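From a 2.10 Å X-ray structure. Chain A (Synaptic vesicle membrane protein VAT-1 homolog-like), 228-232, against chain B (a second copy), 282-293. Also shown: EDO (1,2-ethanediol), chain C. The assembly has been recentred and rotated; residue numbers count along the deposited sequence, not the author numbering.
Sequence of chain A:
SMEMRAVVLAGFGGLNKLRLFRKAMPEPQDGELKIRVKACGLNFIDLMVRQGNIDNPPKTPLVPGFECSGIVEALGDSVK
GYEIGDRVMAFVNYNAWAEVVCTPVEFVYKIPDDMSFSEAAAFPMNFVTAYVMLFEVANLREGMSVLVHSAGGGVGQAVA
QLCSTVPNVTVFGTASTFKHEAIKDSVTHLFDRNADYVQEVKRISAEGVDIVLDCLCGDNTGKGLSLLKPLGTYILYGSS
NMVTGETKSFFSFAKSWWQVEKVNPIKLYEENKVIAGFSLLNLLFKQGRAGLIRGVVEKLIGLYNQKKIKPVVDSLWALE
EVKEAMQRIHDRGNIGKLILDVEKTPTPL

Chain A, residues 228-232: LKPLG
Chain B 282-293: NLLFKQGRAGLI

No hydrogen bond joins the two stretches; a tight turn of chain A is held against chain B by van der Waals packing alone, and its central proline lies over one face of an arginine guanidinium. The contact buries 287 Å², both sides summed.

The chain A stretch enters as a strand at A:Leu228 (phi/psi -79/132) and A:Lys229 (-60/164), then turns a corner through A:Pro230 (-57/142) and A:Leu231 (65/11). These two form the middle of a type II beta turn from A:Lys229 to A:Gly232, closed by a hydrogen bond of 3.0 Å from A:Gly232 N to A:Lys229 O. The proline ring suits the first central position, whereas A:Leu231 takes the positive phi of the second despite its side chain. A:Gly232 continues in extended form (-75/164); an ideal CB there would lie 2.9 Å from A:Lys229 O, a clash that glycine avoids.

Chain B presents the junction between two helices. The first helix runs through B:Asn282 to B:Phe285, with B:Asn282 O accepting from both B:Lys286 N (3.0 Å) and B:Gln287 N (2.9 Å). B:Gly288 then leaves helical geometry at 80/26, a positive phi that favours glycine, and the chain folds back so that B:Arg289 N reaches B:Leu283 O at 3.1 Å. B:Arg289 (-102/35) occupies the N-cap position of the second helix, whose first turn includes the bond from B:Ile293 N to B:Arg289 O, 3.2 Å. The closest pair of CA atoms across the stretches is A:Pro230 CA and B:Gln287 CA, at 6.8 Å.

A:Pro230, its ring puckered C-gamma exo, points toward chain B and is the residue most covered by the contact. Its CD lies 3.6 Å from B:Arg289 NH2, over the guanidinium face, where the flat, delocalised group can pack against aliphatic carbon. The arginine (chi1 m, chi2 m, chi3 146°, chi4 161°) is steadied by a weak hydrogen bond from its NE to B:Gln287 O, 3.4 Å. A:Lys229, extended as m, t, t, t, approaches obliquely, its CD 4.0 Å from B:Arg289 NH1; this is a contact of the aliphatic chain, while its NZ is hydrogen-bonded elsewhere in the structure. A:Pro230 CB also sits 3.6 Å from B:Gln287 OE1, the amide of this residue (chi1 m, chi2 t, chi3 13°) likewise being satisfied elsewhere.

The remainder is hydrophobic. The CA-to-CB bond of B:Leu283 (t, p) points sideways to the chain A stretch, but the end of the side chain comes nearer, bringing CD1 to 3.8 Å from A:Pro230 CB and 4.2 Å from A:Leu231 CG. A:Leu231 (m, t) likewise starts sideways and reaches over with its tip, so that its CD1 meets CD2 of B:Leu292 (t, p) at a close 3.4 Å. The carbonyl of A:Leu231 serves a different partner: its O accepts a 2.6 Å hydrogen bond from O1 of the 1,2-ethanediol, probably carried over from the crystallisation liquor.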

# COMPACT_ATOMS: atom_id res chain seq x y z
N LEU A 228 -4.45 9.06 9.84
CA LEU A 228 -4.62 8.71 8.41
C LEU A 228 -5.97 9.05 7.78
O LEU A 228 -7.03 8.72 8.33
CB LEU A 228 -4.40 7.22 8.22
CG LEU A 228 -2.99 6.71 8.36
CD1 LEU A 228 -3.08 5.17 8.48
CD2 LEU A 228 -2.12 7.16 7.18
N LYS A 229 -5.95 9.69 6.61
CA LYS A 229 -7.12 9.78 5.77
C LYS A 229 -7.59 8.34 5.40
O LYS A 229 -6.86 7.39 5.59
CB LYS A 229 -6.81 10.54 4.47
CG LYS A 229 -6.51 12.03 4.58
CD LYS A 229 -6.47 12.62 3.16
CE LYS A 229 -5.66 13.93 3.07
NZ LYS A 229 -5.13 14.16 1.65
N PRO A 230 -8.85 8.18 4.90
CA PRO A 230 -9.25 6.94 4.29
C PRO A 230 -8.33 6.57 3.12
O PRO A 230 -7.92 7.45 2.36
CB PRO A 230 -10.69 7.23 3.75
CG PRO A 230 -11.16 8.40 4.54
CD PRO A 230 -9.93 9.19 4.88
N LEU A 231 -8.05 5.28 3.00
CA LEU A 231 -7.06 4.71 2.07
C LEU A 231 -5.63 5.13 2.38
O LEU A 231 -4.77 4.92 1.59
CB LEU A 231 -7.40 5.05 0.61
CG LEU A 231 -8.81 4.56 0.23
CD1 LEU A 231 -9.16 4.90 -1.22
CD2 LEU A 231 -8.89 3.05 0.49
N GLY A 232 -5.38 5.74 3.52
CA GLY A 232 -4.02 6.10 3.88
C GLY A 232 -3.16 4.93 4.32
O GLY A 232 -3.68 3.89 4.71
N ASN B 282 -18.49 1.82 3.65
CA ASN B 282 -17.96 2.80 4.60
C ASN B 282 -17.26 3.94 3.95
O ASN B 282 -17.37 5.09 4.42
CB ASN B 282 -17.00 2.16 5.60
CG ASN B 282 -17.70 1.30 6.61
OD1 ASN B 282 -18.94 1.18 6.62
ND2 ASN B 282 -16.93 0.68 7.46
N LEU B 283 -16.53 3.65 2.88
CA LEU B 283 -15.81 4.70 2.15
C LEU B 283 -16.81 5.69 1.60
O LEU B 283 -16.57 6.90 1.60
CB LEU B 283 -15.01 4.08 0.97
CG LEU B 283 -13.92 4.92 0.27
CD1 LEU B 283 -12.82 5.27 1.26
CD2 LEU B 283 -13.31 4.19 -0.91
N LEU B 284 -17.93 5.14 1.10
CA LEU B 284 -18.99 5.95 0.50
C LEU B 284 -19.79 6.76 1.52
O LEU B 284 -19.92 7.98 1.38
CB LEU B 284 -19.98 5.06 -0.27
CG LEU B 284 -19.40 4.55 -1.59
CD1 LEU B 284 -20.32 3.60 -2.33
CD2 LEU B 284 -19.12 5.75 -2.39
N PHE B 285 -20.29 6.08 2.53
CA PHE B 285 -21.38 6.59 3.37
C PHE B 285 -20.96 7.06 4.73
O PHE B 285 -21.74 7.74 5.38
CB PHE B 285 -22.48 5.52 3.53
CG PHE B 285 -23.14 5.13 2.23
CD1 PHE B 285 -23.64 6.11 1.38
CD2 PHE B 285 -23.25 3.81 1.86
CE1 PHE B 285 -24.26 5.76 0.17
CE2 PHE B 285 -23.87 3.45 0.64
CZ PHE B 285 -24.36 4.44 -0.20
N LYS B 286 -19.74 6.72 5.16
CA LYS B 286 -19.18 7.17 6.46
C LYS B 286 -17.96 8.07 6.32
O LYS B 286 -17.77 8.96 7.13
CB LYS B 286 -18.77 5.99 7.32
CG LYS B 286 -19.88 5.06 7.62
CD LYS B 286 -19.46 4.03 8.65
CE LYS B 286 -20.57 2.99 8.86
NZ LYS B 286 -20.14 1.88 9.78
N GLN B 287 -17.13 7.83 5.30
CA GLN B 287 -15.82 8.52 5.18
C GLN B 287 -15.77 9.59 4.09
O GLN B 287 -14.78 10.27 3.94
CB GLN B 287 -14.72 7.48 4.95
CG GLN B 287 -14.48 6.61 6.18
CD GLN B 287 -13.87 5.28 5.83
OE1 GLN B 287 -13.41 5.05 4.70
NE2 GLN B 287 -13.88 4.37 6.79
N GLY B 288 -16.83 9.74 3.31
CA GLY B 288 -16.96 10.93 2.43
C GLY B 288 -16.18 10.90 1.13
O GLY B 288 -15.87 11.96 0.56
N ARG B 289 -15.88 9.72 0.61
CA ARG B 289 -15.01 9.70 -0.58
C ARG B 289 -15.74 9.48 -1.90
O ARG B 289 -15.20 8.87 -2.86
CB ARG B 289 -13.85 8.72 -0.39
CG ARG B 289 -12.99 9.02 0.84
CD ARG B 289 -12.14 10.29 0.73
NE ARG B 289 -12.02 10.94 2.04
CZ ARG B 289 -11.11 11.83 2.42
NH1 ARG B 289 -10.15 12.23 1.60
NH2 ARG B 289 -11.15 12.31 3.65
N ALA B 290 -16.96 10.02 -1.98
CA ALA B 290 -17.72 9.95 -3.22
C ALA B 290 -16.92 10.42 -4.42
O ALA B 290 -16.99 9.80 -5.48
CB ALA B 290 -18.96 10.78 -3.10
N GLY B 291 -16.18 11.53 -4.26
CA GLY B 291 -15.40 12.16 -5.36
C GLY B 291 -14.37 11.22 -5.99
O GLY B 291 -14.34 11.02 -7.22
N LEU B 292 -13.57 10.59 -5.15
CA LEU B 292 -12.68 9.53 -5.56
C LEU B 292 -13.40 8.40 -6.34
O LEU B 292 -12.97 8.00 -7.43
CB LEU B 292 -12.00 8.92 -4.33
CG LEU B 292 -11.09 7.72 -4.61
CD1 LEU B 292 -9.88 8.21 -5.44
CD2 LEU B 292 -10.62 7.07 -3.34
N ILE B 293 -14.48 7.89 -5.77
CA ILE B 293 -15.21 6.81 -6.38
C ILE B 293 -15.73 7.18 -7.75
O ILE B 293 -15.73 6.35 -8.67
CB ILE B 293 -16.31 6.28 -5.48
CG1 ILE B 293 -15.67 5.62 -4.24
CG2 ILE B 293 -17.21 5.32 -6.30
CD1 ILE B 293 -14.53 4.62 -4.66
C1 EDO C . -1.82 6.32 -0.05
O1 EDO C . -2.26 5.48 1.04
C2 EDO C . -0.50 5.81 -0.57
O2 EDO C . -0.54 5.49 -1.97